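Local atomic coordinates of deoxyribodipyrimidine photo-lyase (Oryza sativa Japonica Group, PDB entry 3UMV), a protein that uses light energy, with FAD as cofactor, to split ultraviolet-induced cyclobutane pyrimidine dimers in DNA back into two pyrimidines. Residues F92-L97 and D223-R228; E120-V125 and V151-R156; L133-S138 and E145-V150; E251-S256 and A295-L300; A280-S285 and D314-E319. One frame throughout, in Å; residues are numbered along the deposited sequence.

Interaction 1 of 5, residues F92-L97 and D223-R228; sequences FLLRGL and DALIAR
Leu94 and Arg95 of helix 87-106 meet Leu225 and Ile226 of helix 222-231 in an antiparallel helix pair, the two short axes running 169° apart and 10.3 Å from each other at closest. The first of these helices belongs to the photolyase alpha/beta domain. The apolar part centres on Ile226, whose CG1 packs 3.8 Å from Leu94 CB. Beside it the two leucines cross nearly at right angles, Leu94 CD2 touching Leu225 CD2 at 4.0 Å. Leu225 also touches Leu113 of the outermost strand 111-114, which joins the pair to the sheet edge, and borders a bound urea.

Polar groups lie beside this apolar patch. Arg95 runs extended from CG to NE and crosses Ile226, whose CD1 comes 4.0 Å from Arg95 CG. NE of Arg95 makes a salt bridge to Glu238, which holds the guanidinium in place as it lies against Ile226. Arg95 and Asp223 do not touch directly; one water in the guanidinium plane accepts from Arg95 NH1 and donates to Asp223 OD1 at 2.8 Å. Asp223 OD1 has a second partner in Arg98. Over one guanidinium face sits Ile226 CG2, displaced toward the rim and 3.7 Å from Arg95 NH2.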
# COMPACT_ATOMS: atom_id res chain seq x y z
N PHE A 92 2.98 10.44 8.88
CA PHE A 92 3.16 10.51 7.43
C PHE A 92 1.82 10.75 6.72
O PHE A 92 1.72 11.59 5.81
CB PHE A 92 3.80 9.22 6.92
CG PHE A 92 4.49 9.36 5.57
CD1 PHE A 92 5.80 9.80 5.49
CD2 PHE A 92 3.83 9.02 4.39
CE1 PHE A 92 6.44 9.93 4.27
CE2 PHE A 92 4.45 9.13 3.17
CZ PHE A 92 5.77 9.59 3.10
N LEU A 93 0.79 10.01 7.11
CA LEU A 93 -0.52 10.16 6.48
C LEU A 93 -1.04 11.57 6.72
O LEU A 93 -1.47 12.24 5.79
CB LEU A 93 -1.51 9.13 7.05
CG LEU A 93 -2.94 9.17 6.51
CD1 LEU A 93 -3.59 7.83 6.72
CD2 LEU A 93 -3.76 10.27 7.17
N LEU A 94 -1.01 12.01 7.97
CA LEU A 94 -1.62 13.31 8.29
C LEU A 94 -0.86 14.49 7.71
O LEU A 94 -1.48 15.47 7.27
CB LEU A 94 -1.82 13.48 9.80
CG LEU A 94 -2.93 12.62 10.40
CD1 LEU A 94 -2.81 12.61 11.91
CD2 LEU A 94 -4.32 13.12 9.96
N ARG A 95 0.47 14.44 7.73
CA ARG A 95 1.23 15.53 7.12
C ARG A 95 0.99 15.56 5.61
O ARG A 95 0.94 16.62 5.01
CB ARG A 95 2.72 15.41 7.45
CG ARG A 95 3.00 15.42 8.95
CD ARG A 95 4.47 15.61 9.28
NE ARG A 95 4.72 15.38 10.70
CZ ARG A 95 4.51 16.28 11.66
NH1 ARG A 95 4.08 17.50 11.36
NH2 ARG A 95 4.75 15.96 12.92
N GLY A 96 0.80 14.38 5.01
CA GLY A 96 0.41 14.30 3.60
C GLY A 96 -0.96 14.90 3.33
O GLY A 96 -1.16 15.61 2.33
N LEU A 97 -1.91 14.63 4.22
CA LEU A 97 -3.27 15.14 4.08
C LEU A 97 -3.35 16.64 4.31
O LEU A 97 -4.17 17.32 3.71
CB LEU A 97 -4.23 14.42 5.03
CG LEU A 97 -4.85 13.09 4.62
CD1 LEU A 97 -6.02 12.79 5.56
CD2 LEU A 97 -5.31 13.14 3.18
N ASP A 223 -1.68 21.15 13.32
CA ASP A 223 -0.68 20.96 14.37
C ASP A 223 -1.28 20.29 15.63
O ASP A 223 -0.69 19.35 16.17
CB ASP A 223 0.03 22.27 14.70
CG ASP A 223 0.97 22.72 13.58
OD1 ASP A 223 1.59 21.85 12.93
OD2 ASP A 223 1.10 23.94 13.34
N ALA A 224 -2.46 20.73 16.05
CA ALA A 224 -3.12 20.14 17.22
C ALA A 224 -3.53 18.71 16.94
O ALA A 224 -3.34 17.83 17.77
CB ALA A 224 -4.31 20.94 17.63
N LEU A 225 -4.14 18.50 15.78
CA LEU A 225 -4.59 17.15 15.38
C LEU A 225 -3.44 16.15 15.28
O LEU A 225 -3.51 15.05 15.83
CB LEU A 225 -5.35 17.22 14.05
CG LEU A 225 -5.68 15.86 13.46
CD1 LEU A 225 -6.70 15.14 14.33
CD2 LEU A 225 -6.20 16.01 12.03
N ILE A 226 -2.38 16.53 14.58
CA ILE A 226 -1.23 15.64 14.46
C ILE A 226 -0.64 15.29 15.83
O ILE A 226 -0.37 14.13 16.11
CB ILE A 226 -0.15 16.25 13.56
CG1 ILE A 226 -0.67 16.27 12.12
CG2 ILE A 226 1.15 15.43 13.66
CD1 ILE A 226 0.11 17.14 11.20
N ALA A 227 -0.47 16.28 16.70
CA ALA A 227 0.06 16.02 18.03
C ALA A 227 -0.85 15.06 18.80
O ALA A 227 -0.37 14.14 19.46
CB ALA A 227 0.27 17.30 18.81
N ARG A 228 -2.15 15.28 18.71
CA ARG A 228 -3.11 14.46 19.45
C ARG A 228 -3.09 13.02 18.98
O ARG A 228 -2.91 12.09 19.78
CB ARG A 228 -4.54 15.00 19.32
CG ARG A 228 -5.54 14.16 20.08
CD ARG A 228 -6.96 14.67 19.96
NE ARG A 228 -7.46 14.62 18.58
CZ ARG A 228 -7.91 13.52 17.99
NH1 ARG A 228 -8.35 13.57 16.73
NH2 ARG A 228 -7.91 12.36 18.63
O HOH W 1 3.22 19.62 13.54

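Interaction 2 of 5, residues E120-V125 and V151-R156; sequences EIPALV and VGDLRR
Pro122 and Leu154 are the nearest residues of two helices, 120-127 and 141-157, that run side by side in the same general direction, their short axes crossing at -32° with 9.6 Å between them. The apolar contact is made by one methyl group: Leu154 CD2 lies 3.9 Å from Pro122 CB and 4.1 Å from Val125 CG1, touching two residues one turn apart. Leu154 has CG anti to its carbonyl carbon (chi1 -70°), which carries the methyl across to the other helix; the Leu154 and Val125 side chains cross at about a right angle.

Asp153, partly exposed, flanks the apolar contact. Its OD2 rests 4.0 Å from Pro122 CG, a van der Waals contact, while its other oxygen serves its own helix: Asp153 OD1 offers its anti lone pair to Arg156 NH1 at 3.2 Å, a salt bridge with the oxygen close to the guanidinium plane. With an alanine in place of Asp153, Arg156 would lose this carboxylate and Pro122 CG is likely to be less covered on this side.

On the sheet side, Leu133 of strand 132-135 is touched by Ile121, Val125 and Leu154, and Leu124 and Ile121 reach on to strands 70-75 and 111-114, so both helices cover the same side of the sheet.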
# COMPACT_ATOMS: atom_id res chain seq x y z
N GLU A 120 -19.17 8.86 9.96
CA GLU A 120 -19.36 10.27 9.65
C GLU A 120 -19.63 10.49 8.15
O GLU A 120 -20.20 11.50 7.75
CB GLU A 120 -18.16 11.08 10.12
CG GLU A 120 -18.06 11.17 11.64
CD GLU A 120 -16.76 11.78 12.14
OE1 GLU A 120 -15.69 11.19 11.89
OE2 GLU A 120 -16.81 12.86 12.78
N ILE A 121 -19.22 9.52 7.33
CA ILE A 121 -19.36 9.62 5.87
C ILE A 121 -20.84 9.59 5.47
O ILE A 121 -21.32 10.50 4.79
CB ILE A 121 -18.56 8.50 5.16
CG1 ILE A 121 -17.06 8.69 5.42
CG2 ILE A 121 -18.86 8.45 3.66
CD1 ILE A 121 -16.48 9.95 4.80
N PRO A 122 -21.57 8.55 5.89
CA PRO A 122 -23.00 8.56 5.55
C PRO A 122 -23.74 9.74 6.20
O PRO A 122 -24.69 10.28 5.61
CB PRO A 122 -23.51 7.23 6.11
CG PRO A 122 -22.47 6.75 7.04
CD PRO A 122 -21.17 7.27 6.50
N ALA A 123 -23.31 10.13 7.39
CA ALA A 123 -23.91 11.28 8.04
C ALA A 123 -23.79 12.52 7.15
O ALA A 123 -24.77 13.25 6.96
CB ALA A 123 -23.26 11.53 9.40
N LEU A 124 -22.60 12.75 6.60
CA LEU A 124 -22.38 13.89 5.73
C LEU A 124 -23.22 13.79 4.46
O LEU A 124 -23.87 14.76 4.06
CB LEU A 124 -20.90 14.04 5.37
CG LEU A 124 -20.63 15.12 4.32
CD1 LEU A 124 -20.73 16.49 4.94
CD2 LEU A 124 -19.26 14.94 3.69
N VAL A 125 -23.21 12.62 3.84
CA VAL A 125 -23.95 12.40 2.61
C VAL A 125 -25.42 12.79 2.78
O VAL A 125 -26.03 13.38 1.87
CB VAL A 125 -23.81 10.93 2.13
CG1 VAL A 125 -24.89 10.59 1.11
CG2 VAL A 125 -22.42 10.68 1.56
N VAL A 151 -22.45 1.40 3.11
CA VAL A 151 -23.42 1.07 2.08
C VAL A 151 -24.74 0.64 2.72
O VAL A 151 -25.81 1.08 2.30
CB VAL A 151 -22.88 -0.04 1.14
CG1 VAL A 151 -23.98 -0.56 0.24
CG2 VAL A 151 -21.74 0.51 0.30
N GLY A 152 -24.64 -0.18 3.76
CA GLY A 152 -25.81 -0.61 4.50
C GLY A 152 -26.52 0.53 5.22
O GLY A 152 -27.74 0.58 5.25
N ASP A 153 -25.75 1.44 5.81
CA ASP A 153 -26.33 2.61 6.46
C ASP A 153 -27.12 3.43 5.44
O ASP A 153 -28.27 3.81 5.68
CB ASP A 153 -25.26 3.48 7.11
CG ASP A 153 -24.55 2.79 8.26
OD1 ASP A 153 -25.07 1.78 8.77
OD2 ASP A 153 -23.46 3.27 8.66
N LEU A 154 -26.50 3.70 4.30
CA LEU A 154 -27.18 4.45 3.24
C LEU A 154 -28.36 3.69 2.65
O LEU A 154 -29.38 4.29 2.31
CB LEU A 154 -26.20 4.82 2.13
CG LEU A 154 -25.19 5.87 2.55
CD1 LEU A 154 -24.26 6.21 1.38
CD2 LEU A 154 -25.91 7.12 3.06
N ARG A 155 -28.23 2.38 2.49
CA ARG A 155 -29.32 1.60 1.92
C ARG A 155 -30.59 1.76 2.76
O ARG A 155 -31.70 1.87 2.24
CB ARG A 155 -28.95 0.12 1.83
CG ARG A 155 -30.01 -0.75 1.19
CD ARG A 155 -30.34 -0.27 -0.22
NE ARG A 155 -31.24 -1.19 -0.92
CZ ARG A 155 -30.84 -2.19 -1.70
NH1 ARG A 155 -29.54 -2.40 -1.89
NH2 ARG A 155 -31.73 -2.97 -2.29
N ARG A 156 -30.40 1.77 4.07
CA ARG A 156 -31.52 1.80 5.01
C ARG A 156 -32.09 3.20 5.22
O ARG A 156 -33.30 3.36 5.39
CB ARG A 156 -31.08 1.17 6.33
CG ARG A 156 -31.62 1.84 7.58
CD ARG A 156 -31.11 1.14 8.84
NE ARG A 156 -29.66 1.01 8.87
CZ ARG A 156 -28.98 -0.04 8.42
NH1 ARG A 156 -27.66 -0.07 8.48
NH2 ARG A 156 -29.64 -1.07 7.89

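Interaction 3 of 5, residues L133-S138 and E145-V150; sequences LVADFS and EALDAV
Leu133 and Val150 cross at about a right angle, with CD2 of the leucine 3.9 Å from CG1 of the valine. The second pair lies farther along the strand, where Ala135 CB meets Leu147 CD1, also at 3.9 Å. Leu133 and Ala135 are two residues apart and point to the same side of the strand; Leu147 and Val150, about one helical turn apart, point back at them. Leu147 stands with CG anti to the backbone N (chi1 -178°), which sends CD1 over the small alanine methyl. Both Leu147 and Val150 also touch Trp43 of the adjacent strand 40-44.

Next to Ala135, the buried carboxylate of Asp136 accepts hydrogen bonds from backbone N atoms of Leu45, Arg46 and Asp47. Strand 132-135, helix 141-157 and strand 162-166 form a beta-alpha-beta crossover, and the two apolar pairs fasten its helix to the parallel part of the sheet in the Rossmann-like alpha/beta domain of photolyases.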
# COMPACT_ATOMS: atom_id res chain seq x y z
N LEU A 133 -22.37 8.82 -3.73
CA LEU A 133 -21.13 8.63 -2.99
C LEU A 133 -20.19 7.79 -3.84
O LEU A 133 -20.57 6.73 -4.32
CB LEU A 133 -21.40 7.90 -1.67
CG LEU A 133 -20.19 7.44 -0.85
CD1 LEU A 133 -19.45 8.62 -0.27
CD2 LEU A 133 -20.62 6.48 0.25
N VAL A 134 -18.96 8.26 -4.05
CA VAL A 134 -17.96 7.49 -4.78
C VAL A 134 -16.87 7.07 -3.81
O VAL A 134 -16.31 7.89 -3.12
CB VAL A 134 -17.32 8.31 -5.91
CG1 VAL A 134 -16.26 7.47 -6.64
CG2 VAL A 134 -18.41 8.82 -6.86
N ALA A 135 -16.56 5.78 -3.77
CA ALA A 135 -15.44 5.33 -2.93
C ALA A 135 -14.31 4.80 -3.80
O ALA A 135 -14.54 4.38 -4.93
CB ALA A 135 -15.89 4.27 -1.94
N ASP A 136 -13.08 4.82 -3.28
CA ASP A 136 -11.97 4.14 -3.92
C ASP A 136 -11.87 2.70 -3.41
O ASP A 136 -12.75 2.23 -2.67
CB ASP A 136 -10.63 4.93 -3.86
CG ASP A 136 -10.23 5.36 -2.43
OD1 ASP A 136 -9.67 6.47 -2.26
OD2 ASP A 136 -10.43 4.57 -1.48
N PHE A 137 -10.85 1.97 -3.85
CA PHE A 137 -10.79 0.53 -3.61
C PHE A 137 -9.57 0.04 -2.85
O PHE A 137 -8.44 0.40 -3.18
CB PHE A 137 -10.85 -0.27 -4.92
CG PHE A 137 -10.49 -1.72 -4.74
CD1 PHE A 137 -9.20 -2.16 -5.00
CD2 PHE A 137 -11.42 -2.62 -4.24
CE1 PHE A 137 -8.86 -3.51 -4.81
CE2 PHE A 137 -11.09 -3.95 -4.03
CZ PHE A 137 -9.79 -4.40 -4.31
N SER A 138 -9.82 -0.80 -1.85
CA SER A 138 -8.77 -1.56 -1.18
C SER A 138 -9.32 -2.93 -0.84
O SER A 138 -10.48 -3.05 -0.46
CB SER A 138 -8.34 -0.87 0.12
OG SER A 138 -7.57 -1.78 0.90
N GLU A 145 -14.92 -3.81 5.04
CA GLU A 145 -16.00 -3.89 6.02
C GLU A 145 -16.57 -2.51 6.31
O GLU A 145 -17.78 -2.36 6.48
CB GLU A 145 -15.51 -4.55 7.30
CG GLU A 145 -15.19 -6.03 7.12
CD GLU A 145 -14.47 -6.64 8.31
OE1 GLU A 145 -14.14 -7.84 8.25
OE2 GLU A 145 -14.22 -5.92 9.30
N ALA A 146 -15.70 -1.51 6.34
CA ALA A 146 -16.18 -0.14 6.55
C ALA A 146 -17.02 0.33 5.37
O ALA A 146 -18.01 1.03 5.57
CB ALA A 146 -15.02 0.80 6.81
N LEU A 147 -16.62 -0.03 4.15
CA LEU A 147 -17.41 0.38 2.99
C LEU A 147 -18.78 -0.28 3.06
O LEU A 147 -19.80 0.37 2.88
CB LEU A 147 -16.72 0.02 1.67
CG LEU A 147 -17.51 0.48 0.44
CD1 LEU A 147 -17.80 1.95 0.54
CD2 LEU A 147 -16.70 0.15 -0.81
N ASP A 148 -18.77 -1.59 3.30
CA ASP A 148 -20.02 -2.35 3.39
C ASP A 148 -20.97 -1.78 4.43
O ASP A 148 -22.18 -1.75 4.20
CB ASP A 148 -19.75 -3.82 3.68
CG ASP A 148 -19.15 -4.55 2.50
OD1 ASP A 148 -19.15 -3.97 1.39
OD2 ASP A 148 -18.70 -5.70 2.67
N ALA A 149 -20.44 -1.35 5.58
CA ALA A 149 -21.27 -0.81 6.65
C ALA A 149 -21.86 0.53 6.26
O ALA A 149 -23.00 0.85 6.60
CB ALA A 149 -20.48 -0.67 7.95
N VAL A 150 -21.08 1.34 5.55
CA VAL A 150 -21.57 2.60 5.03
C VAL A 150 -22.64 2.40 3.97
O VAL A 150 -23.63 3.14 3.92
CB VAL A 150 -20.42 3.44 4.44
CG1 VAL A 150 -20.98 4.59 3.60
CG2 VAL A 150 -19.50 3.94 5.56

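Interaction 4 of 5, residues E251-S256 and A295-L300; sequences EALLGS and AQRCAL
Leu253, near the C-terminal end of helix 246-254, packs on Cys298 of helix 295-305 in a plain helix-to-helix contact beside the FAD-binding region of the photolyase. Its CB leads off toward the other helix, and CG stands anti to the backbone N (chi1 -178°), a setting that turns both methyls to Cys298. The branch CD2 reaches the backbone itself, lying 4.0 Å from Cys298 CA, and more loosely borders the aliphatic stem of Arg297, with CG of that residue at 4.4 Å. The other branch, CD1, goes to the sulfur and also meets Leu284 of the FAD-binding loop.

The rest of Arg297 turns to other partners: its guanidinium makes salt bridges with Asp52, Glu202 and Glu301, while Leu300 CD1 lies over one face, displaced toward the rim. Only the aliphatic part of the arginine therefore serves the leucine. Cys298 also touches Leu320 of helix 310-333, a residue that by similarity belongs to the FAD-binding site. Its sulfur, placed anti to the carbonyl carbon, sits against both leucine methyls, with SG 4.0 Å from Leu253 CD1 and 4.2 Å from Leu253 CD2.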
# COMPACT_ATOMS: atom_id res chain seq x y z
N GLU A 251 8.52 14.39 -7.07
CA GLU A 251 9.95 14.69 -7.02
C GLU A 251 10.79 13.41 -6.88
O GLU A 251 11.86 13.30 -7.48
CB GLU A 251 10.26 15.69 -5.89
CG GLU A 251 11.73 16.07 -5.74
CD GLU A 251 12.22 17.03 -6.82
OE1 GLU A 251 13.45 17.15 -6.99
OE2 GLU A 251 11.37 17.65 -7.50
N ALA A 252 10.30 12.44 -6.09
CA ALA A 252 11.00 11.17 -5.92
C ALA A 252 11.02 10.37 -7.22
O ALA A 252 11.99 9.68 -7.53
CB ALA A 252 10.35 10.34 -4.82
N LEU A 253 9.94 10.47 -7.98
CA LEU A 253 9.86 9.80 -9.27
C LEU A 253 10.65 10.53 -10.36
O LEU A 253 11.43 9.91 -11.06
CB LEU A 253 8.40 9.66 -9.71
CG LEU A 253 8.17 8.93 -11.04
CD1 LEU A 253 8.42 7.44 -10.88
CD2 LEU A 253 6.77 9.18 -11.58
N LEU A 254 10.44 11.84 -10.47
CA LEU A 254 10.85 12.60 -11.67
C LEU A 254 11.78 13.79 -11.42
O LEU A 254 12.15 14.48 -12.37
CB LEU A 254 9.62 13.13 -12.41
CG LEU A 254 8.61 12.18 -13.05
CD1 LEU A 254 7.44 12.98 -13.61
CD2 LEU A 254 9.27 11.35 -14.14
N GLY A 255 12.14 14.04 -10.17
CA GLY A 255 12.95 15.20 -9.84
C GLY A 255 14.24 15.28 -10.64
O GLY A 255 14.91 14.27 -10.85
N SER A 256 14.60 16.48 -11.07
CA SER A 256 15.79 16.64 -11.90
C SER A 256 17.06 16.25 -11.16
O SER A 256 17.98 15.68 -11.75
CB SER A 256 15.89 18.08 -12.42
OG SER A 256 16.05 18.99 -11.35
N ALA A 295 0.17 4.66 -9.14
CA ALA A 295 1.06 3.66 -9.73
C ALA A 295 1.01 3.74 -11.26
O ALA A 295 2.02 3.50 -11.92
CB ALA A 295 0.69 2.27 -9.29
N GLN A 296 -0.16 4.07 -11.79
CA GLN A 296 -0.35 4.28 -13.23
C GLN A 296 0.50 5.46 -13.71
O GLN A 296 1.17 5.36 -14.75
CB GLN A 296 -1.84 4.50 -13.53
CG GLN A 296 -2.19 4.68 -15.00
CD GLN A 296 -3.66 4.47 -15.28
OE1 GLN A 296 -4.39 3.86 -14.48
NE2 GLN A 296 -4.12 4.98 -16.41
N ARG A 297 0.51 6.56 -12.95
CA ARG A 297 1.45 7.65 -13.24
C ARG A 297 2.91 7.16 -13.31
O ARG A 297 3.65 7.55 -14.22
CB ARG A 297 1.35 8.76 -12.18
CG ARG A 297 2.47 9.79 -12.26
CD ARG A 297 2.53 10.40 -13.66
NE ARG A 297 1.24 10.96 -14.06
CZ ARG A 297 0.89 11.25 -15.30
NH1 ARG A 297 -0.31 11.76 -15.54
NH2 ARG A 297 1.74 11.03 -16.31
N CYS A 298 3.32 6.34 -12.35
CA CYS A 298 4.70 5.85 -12.32
C CYS A 298 4.98 4.98 -13.56
O CYS A 298 6.05 5.07 -14.17
CB CYS A 298 4.96 5.05 -11.04
SG CYS A 298 4.92 6.03 -9.54
N ALA A 299 4.01 4.14 -13.91
CA ALA A 299 4.12 3.29 -15.09
C ALA A 299 4.19 4.10 -16.39
O ALA A 299 5.00 3.79 -17.26
CB ALA A 299 2.94 2.32 -15.15
N LEU A 300 3.35 5.12 -16.52
CA LEU A 300 3.36 5.97 -17.71
C LEU A 300 4.70 6.66 -17.90
O LEU A 300 5.21 6.76 -19.02
CB LEU A 300 2.28 7.05 -17.61
CG LEU A 300 0.84 6.57 -17.73
CD1 LEU A 300 -0.11 7.62 -17.19
CD2 LEU A 300 0.51 6.20 -19.17

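Interaction 5 of 5, residues A280-S285 and D314-E319; sequences ALSGLS and DAFLEE. With FAD (flavin-adenine dinucleotide), chain I.
The Phe316 ring takes Leu284 at its edge, with CD1 close to the ring plane and 3.7 Å from Phe316 CZ. Ser282 CB and the FAD ribose carbon C5B approach obliquely, both toward Phe316 CE2, C5B at 3.8 Å. The far end of the ring thus touches both the loop and the cofactor; it extends from its helix with CG anti to the backbone N (chi1 179°) and also meets the ring of Phe260.

The loop holds the pyrophosphate largely through backbone N-H groups. Ser282 gives two bonds to FAD O2A, from N and from OG, each 2.8 Å long. Gly283 N binds FAD O2P at 2.9 Å, its positive phi suiting glycine, and Ser285 N binds FAD O1P at 2.9 Å, with a weak bond to the same oxygen from Leu284 N. Ser282 OG also accepts from Leu284 N, closing an ST turn. Were Ser282 replaced by an alanine, O2A would keep only the backbone N bond from this residue, and the turn would probably be less fixed without its side-chain acceptor.

On the helix, Glu319 CB packs 3.6 Å from FAD C8A of the adenine. The loop forms a pyrophosphate-binding part of the FAD site of this class II photolyase, where Tyr268, Lys390, Asn421 and Asp427 also bond the cofactor.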
# COMPACT_ATOMS: atom_id res chain seq x y z
N ALA A 280 19.52 2.47 -5.07
CA ALA A 280 19.12 1.88 -6.35
C ALA A 280 17.62 1.60 -6.43
O ALA A 280 17.06 1.60 -7.51
CB ALA A 280 19.91 0.59 -6.61
N LEU A 281 16.99 1.37 -5.28
CA LEU A 281 15.55 1.17 -5.23
C LEU A 281 14.84 2.50 -5.49
O LEU A 281 15.39 3.57 -5.22
CB LEU A 281 15.13 0.62 -3.87
CG LEU A 281 15.84 -0.69 -3.51
CD1 LEU A 281 15.30 -1.24 -2.20
CD2 LEU A 281 15.67 -1.70 -4.63
N SER A 282 13.62 2.45 -6.01
CA SER A 282 12.90 3.68 -6.35
C SER A 282 12.57 4.54 -5.13
O SER A 282 12.51 5.76 -5.23
CB SER A 282 11.62 3.38 -7.14
OG SER A 282 10.59 2.87 -6.30
N GLY A 283 12.35 3.91 -3.98
CA GLY A 283 11.91 4.63 -2.79
C GLY A 283 10.46 5.10 -2.92
O GLY A 283 10.02 6.04 -2.26
N LEU A 284 9.71 4.42 -3.79
CA LEU A 284 8.34 4.83 -4.11
C LEU A 284 7.28 4.24 -3.19
O LEU A 284 6.19 4.81 -3.08
CB LEU A 284 7.99 4.48 -5.56
CG LEU A 284 8.65 5.34 -6.62
CD1 LEU A 284 8.35 4.74 -7.99
CD2 LEU A 284 8.14 6.78 -6.53
N SER A 285 7.58 3.12 -2.54
CA SER A 285 6.54 2.41 -1.78
C SER A 285 5.84 3.25 -0.70
O SER A 285 4.65 3.08 -0.45
CB SER A 285 7.09 1.11 -1.19
OG SER A 285 8.08 1.36 -0.21
N ASP A 314 11.86 -2.37 -18.02
CA ASP A 314 11.04 -3.59 -18.04
C ASP A 314 10.97 -4.25 -16.65
O ASP A 314 9.91 -4.68 -16.21
CB ASP A 314 11.57 -4.58 -19.08
CG ASP A 314 11.27 -4.14 -20.51
OD1 ASP A 314 11.56 -4.91 -21.46
OD2 ASP A 314 10.72 -3.03 -20.69
N ALA A 315 12.11 -4.32 -15.97
CA ALA A 315 12.17 -4.94 -14.65
C ALA A 315 11.41 -4.13 -13.61
O ALA A 315 10.69 -4.68 -12.78
CB ALA A 315 13.63 -5.12 -14.24
N PHE A 316 11.55 -2.81 -13.67
CA PHE A 316 10.80 -1.90 -12.81
C PHE A 316 9.28 -2.08 -12.99
O PHE A 316 8.55 -2.26 -12.02
CB PHE A 316 11.20 -0.46 -13.10
CG PHE A 316 10.45 0.57 -12.29
CD1 PHE A 316 9.67 1.52 -12.92
CD2 PHE A 316 10.54 0.58 -10.90
CE1 PHE A 316 8.99 2.48 -12.19
CE2 PHE A 316 9.85 1.55 -10.17
CZ PHE A 316 9.07 2.49 -10.82
N LEU A 317 8.82 -2.03 -14.24
CA LEU A 317 7.41 -2.24 -14.56
C LEU A 317 6.88 -3.60 -14.08
O LEU A 317 5.72 -3.72 -13.71
CB LEU A 317 7.19 -2.06 -16.07
CG LEU A 317 7.18 -0.61 -16.57
CD1 LEU A 317 7.33 -0.55 -18.10
CD2 LEU A 317 5.93 0.12 -16.09
N GLU A 318 7.72 -4.64 -14.11
CA GLU A 318 7.32 -5.95 -13.60
C GLU A 318 6.99 -5.89 -12.10
O GLU A 318 5.98 -6.45 -11.63
CB GLU A 318 8.41 -7.00 -13.91
CG GLU A 318 8.24 -8.36 -13.21
CD GLU A 318 7.05 -9.17 -13.72
OE1 GLU A 318 6.61 -10.09 -13.00
OE2 GLU A 318 6.55 -8.88 -14.83
N GLU A 319 7.83 -5.20 -11.33
CA GLU A 319 7.60 -5.11 -9.89
C GLU A 319 6.47 -4.12 -9.61
O GLU A 319 5.56 -4.39 -8.82
CB GLU A 319 8.89 -4.69 -9.16
CG GLU A 319 10.12 -5.51 -9.53
CD GLU A 319 10.03 -6.97 -9.12
OE1 GLU A 319 9.73 -7.25 -7.94
OE2 GLU A 319 10.24 -7.85 -9.99
PA FAD I . 11.30 -0.98 -5.87
O1A FAD I . 12.22 -2.13 -6.13
O2A FAD I . 11.77 0.34 -6.42
O5B FAD I . 9.86 -1.36 -6.46
C5B FAD I . 8.98 -0.39 -6.99
C4B FAD I . 7.54 -0.74 -6.63
O4B FAD I . 7.16 -2.03 -7.10
C3B FAD I . 7.33 -0.82 -5.13
O3B FAD I . 7.12 0.46 -4.57
C2B FAD I . 6.10 -1.67 -5.04
O2B FAD I . 4.97 -0.90 -5.39
C1B FAD I . 6.33 -2.66 -6.16
N9A FAD I . 6.96 -3.89 -5.65
C8A FAD I . 8.30 -4.19 -5.61
N7A FAD I . 8.42 -5.43 -5.08
C5A FAD I . 7.19 -5.91 -4.77
C6A FAD I . 6.71 -7.10 -4.21
N6A FAD I . 7.51 -8.13 -3.94
N1A FAD I . 5.35 -7.28 -4.04
C2A FAD I . 4.47 -6.29 -4.42
N3A FAD I . 4.94 -5.12 -4.96
C4A FAD I . 6.27 -4.94 -5.14
N1 FAD I . 5.73 -3.94 -0.00
C2 FAD I . 4.95 -2.91 0.45
O2 FAD I . 4.61 -2.05 -0.36
N3 FAD I . 4.54 -2.87 1.77
C4 FAD I . 4.94 -3.85 2.66
O4 FAD I . 4.57 -3.81 3.84
C4X FAD I . 5.72 -4.90 2.19
N5 FAD I . 6.16 -5.90 3.02
C5X FAD I . 6.92 -6.94 2.53
C6 FAD I . 7.33 -7.97 3.39
C7 FAD I . 8.11 -9.02 2.89
C7M FAD I . 8.53 -10.13 3.83
C8 FAD I . 8.48 -9.02 1.54
C8M FAD I . 9.32 -10.12 0.96
C9 FAD I . 8.08 -7.99 0.71
C9A FAD I . 7.30 -6.96 1.20
N10 FAD I . 6.91 -5.93 0.37
C10 FAD I . 6.12 -4.92 0.87
C1' FAD I . 7.30 -5.90 -1.10
C2' FAD I . 8.63 -5.14 -1.39
O2' FAD I . 9.72 -5.52 -0.54
C3' FAD I . 8.51 -3.60 -1.33
O3' FAD I . 7.42 -3.20 -2.11
C4' FAD I . 9.76 -2.87 -1.83
O4' FAD I . 10.88 -3.26 -1.05
C5' FAD I . 9.50 -1.37 -1.73
O5' FAD I . 10.64 -0.56 -1.91
P FAD I . 10.78 0.31 -3.24
O1P FAD I . 9.53 1.13 -3.48
O2P FAD I . 12.02 1.17 -3.15
O3P FAD I . 10.99 -0.91 -4.27

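In the fold
Interactions 2 and 3 share helix 141-157 and touch around Leu133 and where Pro122 packs on Val150; they form one apolar layer of the alpha/beta domain, away from the annotated sites. Interactions 4 and 5 touch as well, with Ala299 against Leu317 and Cys298 against Leu284, so plain helix packing continues into the cofactor site; their centres are about 11 Å apart. Interaction 1 touches none of the others. All five are mainly buried, but interactions 1 and 2 have charged groups at their margin, water-bridged in the first and a salt bridge along one helix in the second. Interaction 3 is purely apolar between its segments, whereas interaction 5 adds hydrogen bonds to a phosphate-bearing ligand.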